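Local coordinates for putative flavoprotein decarboxylase (Streptomyces olivoviridis, PDB 6JLS), which catalyses the FMN-dependent decarboxylation of cysteine in the biosynthesis of thioviridamide, at the interface of chains A and B. Coordinates in Å, arbitrary orientation; residue numbers count along the deposited sequence, not the author numbering. Chains: chain A/B, Putative flavoprotein decarboxylase.

Contacts 1 and 2 are neighbouring patches of one interface between two copies of the decarboxylase, the centres of their C-alpha atoms about 10 Å apart. B:Lys142, in the short link between helices 137-140 and 143-154 of chain B, belongs to both. Contact 1 sets the start of helix 143-154 against A:Glu155 and the end of helix 103-110, and it is polar and partly hydrated. Contact 2 lays helix 137-140 over the end of helix 117-124, mainly through methionine and alanine. Because B:Met139 belongs to the FMN pocket, the interface lies close to the cofactor site in a twelve-subunit assembly.

Contact 1: the interface of chains A and B. Residues chain A 109-112, 155; chain B 142-144, 147.
A polar helix-start interface joins two copies of the same chain here, one of the junctions of the deposited dodecamer. A:Glu155 brings its carboxylate to the first turn of helix 143-154 of chain B. The backbone N of B:Ala144 donates a hydrogen bond of 2.5 Å to A:Glu155 OE2, short but bent at the hydrogen (133°), reaching that oxygen nearly in line with its C-O bond. A carboxylate suits this place, since the partial positive charge of a helix start would probably stabilise it. The A:Glu155 chain bends at chi2 (-68°), turning the acid group against the ring of B:Pro143, whose CD lies 3.7 Å from A:Glu155 CD. Proline suits the first turn, where a backbone N-H has no helical acceptor to meet, and the small B:Ala144 probably allows the carboxylate to approach its backbone N. B:Lys142 runs across A:Glu155 at about a right angle, with NZ 5.2 Å from OE1, so any attraction acts at a distance.

Two waters extend the contact through B:Arg147, whose flat group of several N-H donors can serve both. It holds water 1 in its plane through NH1 and NH2, and that water also meets A:Glu155 OE2 at 2.8 Å. NH2 contacts water 2, which reaches A:Ala110 O at 2.8 Å and A:Asn111 OD1; A:Ala110 O itself lies 3.4 Å from NH2, at the guanidinium edge. The patch thus probably holds helix 143-154 against the neighbouring subunit and supports the oligomer.

Contact 2: the interface of chains A and B. Residues chain A 123-124, 126; chain B 136, 138-139, 142.
A:Met123 and B:Met139 meet across the subunit boundary, their side chains crossing at about a right angle where helix 137-140 of chain B lies against the end of helix 117-124 of chain A. On A:Met123, CB lies 3.8 Å from the thioether sulfur SD of B:Met139 and slightly farther from its CG. CG and SD then carry the chain onward, and the turn at chi3 (64°) brings the terminal methyl CE back to within 3.9 Å of the same B:Met139 sulfur. Both ends of the A:Met123 side chain therefore touch one sulfur, a contact that suits methionine: flexible, unbranched and polarisable, it can fit against another thioether without needing a polar partner.

B:Met139 also sets its CG against the backbone O of A:Met123. B:Lys142 borders this carbonyl too, through the methylene CE beside its amine. Its NZ stands 3.5 Å from the same A:Met123 O but gives its hydrogen bond, of 3.0 Å, to the backbone O of B:Ala138, nearly in line with that carbonyl (174°). B:Ala138 O and A:Met123 O are 3.3 Å apart, and the lysine's positive charge would probably ease their meeting. The bond ties the lysine tip back to helix 137-140 within its own subunit while its aliphatic stem covers the neighbour. A long side chain with an apolar stem and a polar tip suits both tasks.

Small residues suit the close approach of the backbones here. B:Ala138 places its methyl CB 3.7 Å from the backbone O of A:Ala124, and A:Ala124 turns its own CB toward the amide nitrogen ND2 of B:Asn136. At the margin, A:Glu126 OE2 is 6.2 Å from B:Lys142 NZ, so any charge attraction would be long-range.

B:Met139 is also part of the FMN pocket. By packing against it, the neighbouring subunit may steady one wall of the cofactor site, coupling assembly to flavin binding.

Contact 1: the interface of chains A and B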
loop_
_atom_site.group_PDB
_atom_site.type_symbol
_atom_site.label_atom_id
_atom_site.label_comp_id
_atom_site.label_asym_id
_atom_site.label_seq_id
_atom_site.Cartn_x
_atom_site.Cartn_y
_atom_site.Cartn_z
ATOM N N LEU A 109 14.412 21.953 -22.614
ATOM C CA LEU A 109 14.548 21.897 -24.067
ATOM C C LEU A 109 15.769 22.680 -24.512
ATOM O O LEU A 109 16.578 22.189 -25.307
ATOM C CB LEU A 109 13.297 22.446 -24.746
ATOM C CG LEU A 109 11.987 21.710 -24.465
ATOM C CD1 LEU A 109 10.769 22.478 -25.010
ATOM C CD2 LEU A 109 12.045 20.302 -25.042
ATOM N N ALA A 110 15.931 23.886 -23.966
ATOM C CA ALA A 110 17.046 24.744 -24.325
ATOM C C ALA A 110 18.382 24.065 -24.095
ATOM O O ALA A 110 19.369 24.425 -24.744
ATOM C CB ALA A 110 16.982 26.040 -23.524
ATOM N N ASN A 111 18.450 23.097 -23.180
ATOM C CA ASN A 111 19.716 22.461 -22.837
ATOM C C ASN A 111 19.748 20.984 -23.212
ATOM O O ASN A 111 20.634 20.256 -22.756
ATOM C CB ASN A 111 20.026 22.651 -21.350
ATOM C CG ASN A 111 20.331 24.100 -21.004
ATOM O OD1 ASN A 111 21.455 24.581 -21.201
ATOM N ND2 ASN A 111 19.326 24.812 -20.510
ATOM N N GLY A 112 18.809 20.537 -24.046
ATOM C CA GLY A 112 18.782 19.167 -24.534
ATOM C C GLY A 112 18.553 18.093 -23.484
ATOM O O GLY A 112 19.030 16.967 -23.667
ATOM N N GLU A 155 17.337 26.513 -32.137
ATOM C CA GLU A 155 16.780 25.223 -32.536
ATOM C C GLU A 155 15.834 25.330 -33.719
ATOM O O GLU A 155 15.430 24.295 -34.262
ATOM C CB GLU A 155 16.002 24.564 -31.379
ATOM C CG GLU A 155 16.841 24.143 -30.208
ATOM C CD GLU A 155 17.785 22.998 -30.533
ATOM O OE1 GLU A 155 17.366 22.049 -31.220
ATOM O OE2 GLU A 155 18.956 23.046 -30.103
ATOM N N LYS B 142 20.409 18.048 -33.530
ATOM C CA LYS B 142 19.835 19.221 -32.892
ATOM C C LYS B 142 20.950 20.091 -32.310
ATOM O O LYS B 142 21.868 19.571 -31.668
ATOM C CB LYS B 142 18.868 18.804 -31.782
ATOM C CG LYS B 142 17.510 18.252 -32.241
ATOM C CD LYS B 142 16.378 19.252 -31.970
ATOM C CE LYS B 142 15.033 18.762 -32.490
ATOM N NZ LYS B 142 15.157 18.180 -33.855
ATOM N N PRO B 143 20.905 21.413 -32.522
ATOM C CA PRO B 143 21.961 22.290 -31.972
ATOM C C PRO B 143 22.240 22.094 -30.488
ATOM O O PRO B 143 23.411 22.092 -30.072
ATOM C CB PRO B 143 21.413 23.694 -32.250
ATOM C CG PRO B 143 20.550 23.522 -33.474
ATOM C CD PRO B 143 19.944 22.146 -33.367
ATOM N N ALA B 144 21.196 21.939 -29.671
ATOM C CA ALA B 144 21.414 21.835 -28.233
ATOM C C ALA B 144 22.228 20.594 -27.894
ATOM O O ALA B 144 23.046 20.620 -26.966
ATOM C CB ALA B 144 20.081 21.829 -27.489
ATOM N N ARG B 147 25.938 21.188 -28.894
ATOM C CA ARG B 147 26.622 21.983 -27.881
ATOM C C ARG B 147 26.917 21.164 -26.631
ATOM O O ARG B 147 27.968 21.342 -26.005
ATOM C CB ARG B 147 25.797 23.219 -27.518
ATOM C CG ARG B 147 25.721 24.282 -28.610
ATOM C CD ARG B 147 25.236 25.621 -28.045
ATOM N NE ARG B 147 24.013 25.455 -27.265
ATOM C CZ ARG B 147 22.798 25.465 -27.801
ATOM N NH1 ARG B 147 22.666 25.635 -29.105
ATOM N NH2 ARG B 147 21.721 25.293 -27.041
HETATM O O HOH W 1 19.738 25.560 -29.169
HETATM O O HOH W 2 21.949 25.484 -24.247
#

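Contact 2: the interface of chains A and B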
loop_
_atom_site.group_PDB
_atom_site.type_symbol
_atom_site.label_atom_id
_atom_site.label_comp_id
_atom_site.label_asym_id
_atom_site.label_seq_id
_atom_site.Cartn_x
_atom_site.Cartn_y
_atom_site.Cartn_z
ATOM N N MET A 123 12.017 17.225 -28.834
ATOM C CA MET A 123 13.357 17.002 -29.370
ATOM C C MET A 123 13.383 15.961 -30.485
ATOM O O MET A 123 14.349 15.933 -31.252
ATOM C CB MET A 123 14.321 16.605 -28.259
ATOM C CG MET A 123 14.678 17.767 -27.368
ATOM S SD MET A 123 16.044 17.386 -26.274
ATOM C CE MET A 123 17.353 17.138 -27.487
ATOM N N ALA A 124 12.354 15.116 -30.603
ATOM C CA ALA A 124 12.259 14.172 -31.709
ATOM C C ALA A 124 11.546 14.750 -32.922
ATOM O O ALA A 124 11.606 14.157 -34.004
ATOM C CB ALA A 124 11.536 12.890 -31.259
ATOM N N GLU A 126 10.522 16.877 -36.151
ATOM C CA GLU A 126 11.130 17.556 -37.285
ATOM C C GLU A 126 10.178 18.541 -37.949
ATOM O O GLU A 126 10.584 19.273 -38.861
ATOM C CB GLU A 126 11.629 16.520 -38.290
ATOM C CG GLU A 126 12.828 15.754 -37.773
ATOM C CD GLU A 126 13.400 14.821 -38.805
ATOM O OE1 GLU A 126 12.661 13.927 -39.267
ATOM O OE2 GLU A 126 14.581 14.993 -39.168
ATOM N N ASN B 136 18.049 8.712 -31.620
ATOM C CA ASN B 136 17.635 8.844 -33.010
ATOM C C ASN B 136 18.334 10.048 -33.629
ATOM O O ASN B 136 18.501 11.075 -32.964
ATOM C CB ASN B 136 16.114 8.991 -33.128
ATOM C CG ASN B 136 15.546 10.057 -32.205
ATOM O OD1 ASN B 136 15.962 10.190 -31.052
ATOM N ND2 ASN B 136 14.581 10.817 -32.709
ATOM N N ALA B 138 17.287 12.247 -35.380
ATOM C CA ALA B 138 16.449 13.437 -35.237
ATOM C C ALA B 138 16.791 14.245 -33.989
ATOM O O ALA B 138 16.324 15.384 -33.858
ATOM C CB ALA B 138 14.969 13.047 -35.200
ATOM N N MET B 139 17.587 13.680 -33.081
ATOM C CA MET B 139 18.099 14.375 -31.910
ATOM C C MET B 139 19.584 14.699 -32.000
ATOM O O MET B 139 20.008 15.741 -31.494
ATOM C CB MET B 139 17.844 13.540 -30.647
ATOM C CG MET B 139 16.468 13.728 -30.047
ATOM S SD MET B 139 16.454 13.436 -28.252
ATOM C CE MET B 139 16.724 11.660 -28.171
ATOM N N LYS B 142 20.409 18.048 -33.530
ATOM C CA LYS B 142 19.835 19.221 -32.892
ATOM C C LYS B 142 20.950 20.091 -32.310
ATOM O O LYS B 142 21.868 19.571 -31.668
ATOM C CB LYS B 142 18.868 18.804 -31.782
ATOM C CG LYS B 142 17.510 18.252 -32.241
ATOM C CD LYS B 142 16.378 19.252 -31.970
ATOM C CE LYS B 142 15.033 18.762 -32.490
ATOM N NZ LYS B 142 15.157 18.180 -33.855
#